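Local coordinates for protein MdcE (Pseudomonas aeruginosa, PDB 5VIP) that is the gamma subunit of a biotin-independent malonate decarboxylase and probably takes part in the decarboxylation of malonyl groups, with a likely transferase activity, at residues Val64-Pro67 and Asp68-Phe71. Residues are numbered along the deposited sequence; the frame is centred on the assembly and turned at random.
Sequences VPDP and DNPF
Between D66 and N69 the chain folds back in a type I beta turn, closed where N69 N donates to D66 O at 3.0 Å, the donor standing above the carbonyl plane rather than in it. P67 fills the second position of the turn, its phi of -62° being one that the proline ring readily supplies, and D68 the third. The D66 side chain adds an Asx turn overlapping its start. With CG anti to the backbone N (chi1 175°), its carboxylate lies over the turn, and D66 OD1 takes the N-H of D68 at 3.0 Å from above the carboxylate plane. D66 OD2 lies 3.3 Å from N69 N, but the angle is too poor for a hydrogen bond. Downstream, N69 OD1 accepts from F71 N at 2.9 Å in a nearly straight bond of 167°, a second Asx turn spanning P70, while N69 ND2 is held by E83 of helix 81-97. These three turns shape the loop leaving strand 56-63 toward that helix, and F71 packs against L81 and L82. With D66 OD1 and D68 OD2 4.5 Å apart, the carboxylates probably repel mildly; D68 is exposed, and its donated N-H probably eases the charge on buried D66.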
ATOM      1  N   VAL A  64      13.200 -12.439   3.184  1.00 21.84           N
ATOM      2  CA  VAL A  64      13.662 -13.749   2.708  1.00 21.05           C
ATOM      3  C   VAL A  64      12.941 -14.866   3.459  1.00 23.73           C
ATOM      4  O   VAL A  64      12.395 -14.633   4.539  1.00 24.69           O
ATOM      5  CB  VAL A  64      15.192 -13.908   2.897  1.00 21.32           C
ATOM      6  CG1 VAL A  64      15.954 -12.808   2.142  1.00 21.43           C
ATOM      7  CG2 VAL A  64      15.530 -13.880   4.383  1.00 23.26           C
ATOM      8  N   PRO A  65      12.930 -16.086   2.893  1.00 27.24           N
ATOM      9  CA  PRO A  65      12.218 -17.172   3.564  1.00 24.19           C
ATOM     10  C   PRO A  65      12.799 -17.490   4.929  1.00 26.48           C
ATOM     11  O   PRO A  65      14.015 -17.434   5.119  1.00 27.08           O
ATOM     12  CB  PRO A  65      12.400 -18.353   2.606  1.00 30.24           C
ATOM     13  CG  PRO A  65      12.610 -17.729   1.288  1.00 29.34           C
ATOM     14  CD  PRO A  65      13.410 -16.496   1.563  1.00 24.33           C
ATOM     15  N   ASP A  66      11.918 -17.793   5.874  1.00 27.34           N
ATOM     16  CA  ASP A  66      12.313 -18.278   7.189  1.00 29.79           C
ATOM     17  C   ASP A  66      11.435 -19.466   7.575  1.00 33.40           C
ATOM     18  O   ASP A  66      10.307 -19.294   8.056  1.00 30.42           O
ATOM     19  CB  ASP A  66      12.212 -17.174   8.245  1.00 29.97           C
ATOM     20  CG  ASP A  66      12.510 -17.683   9.654  1.00 35.07           C
ATOM     21  OD1 ASP A  66      13.159 -18.746   9.789  1.00 36.51           O
ATOM     22  OD2 ASP A  66      12.097 -17.017  10.628  1.00 33.00           O
ATOM     23  N   PRO A  67      11.953 -20.682   7.361  1.00 32.16           N
ATOM     24  CA  PRO A  67      11.219 -21.915   7.674  1.00 33.96           C
ATOM     25  C   PRO A  67      10.888 -22.048   9.160  1.00 31.65           C
ATOM     26  O   PRO A  67      10.023 -22.850   9.506  1.00 36.69           O
ATOM     27  CB  PRO A  67      12.184 -23.025   7.223  1.00 34.38           C
ATOM     28  CG  PRO A  67      13.527 -22.372   7.158  1.00 37.95           C
ATOM     29  CD  PRO A  67      13.271 -20.955   6.761  1.00 31.48           C
ATOM     30  N   ASP A  68      11.554 -21.265  10.010  1.00 32.39           N
ATOM     31  CA  ASP A  68      11.326 -21.304  11.453  1.00 34.25           C
ATOM     32  C   ASP A  68      10.532 -20.097  11.940  1.00 33.95           C
ATOM     33  O   ASP A  68      10.560 -19.768  13.131  1.00 33.90           O
ATOM     34  CB  ASP A  68      12.659 -21.372  12.207  1.00 35.63           C
ATOM     35  CG  ASP A  68      13.491 -22.576  11.811  1.00 43.13           C
ATOM     36  OD1 ASP A  68      12.901 -23.633  11.508  1.00 36.90           O
ATOM     37  OD2 ASP A  68      14.735 -22.460  11.791  1.00 49.89           O
ATOM     38  N   ASN A  69       9.838 -19.431  11.019  1.00 29.87           N
ATOM     39  CA  ASN A  69       9.022 -18.272  11.378  1.00 31.55           C
ATOM     40  C   ASN A  69       8.021 -18.637  12.467  1.00 27.71           C
ATOM     41  O   ASN A  69       7.326 -19.644  12.352  1.00 31.85           O
ATOM     42  CB  ASN A  69       8.288 -17.728  10.147  1.00 28.20           C
ATOM     43  CG  ASN A  69       7.849 -16.286  10.319  1.00 28.16           C
ATOM     44  OD1 ASN A  69       7.147 -15.947  11.270  1.00 29.15           O
ATOM     45  ND2 ASN A  69       8.284 -15.422   9.405  1.00 27.37           N
ATOM     46  N   PRO A  70       7.968 -17.834  13.540  1.00 28.74           N
ATOM     47  CA  PRO A  70       6.985 -18.016  14.616  1.00 31.67           C
ATOM     48  C   PRO A  70       5.559 -18.133  14.074  1.00 32.96           C
ATOM     49  O   PRO A  70       4.724 -18.778  14.701  1.00 32.92           O
ATOM     50  CB  PRO A  70       7.154 -16.751  15.467  1.00 29.91           C
ATOM     51  CG  PRO A  70       8.576 -16.352  15.244  1.00 31.44           C
ATOM     52  CD  PRO A  70       8.902 -16.726  13.822  1.00 30.43           C
ATOM     53  N   PHE A  71       5.299 -17.525  12.916  1.00 31.08           N
ATOM     54  CA  PHE A  71       3.999 -17.627  12.262  1.00 30.14           C
ATOM     55  C   PHE A  71       4.027 -18.641  11.125  1.00 28.51           C
ATOM     56  O   PHE A  71       4.690 -18.427  10.105  1.00 27.62           O
ATOM     57  CB  PHE A  71       3.554 -16.247  11.763  1.00 23.07           C
ATOM     58  CG  PHE A  71       3.175 -15.323  12.877  1.00 26.92           C
ATOM     59  CD1 PHE A  71       1.900 -15.361  13.412  1.00 27.94           C
ATOM     60  CD2 PHE A  71       4.106 -14.458  13.433  1.00 28.38           C
ATOM     61  CE1 PHE A  71       1.538 -14.529  14.455  1.00 26.69           C
ATOM     62  CE2 PHE A  71       3.754 -13.627  14.488  1.00 25.78           C
ATOM     63  CZ  PHE A  71       2.464 -13.664  14.996  1.00 26.59           C
TER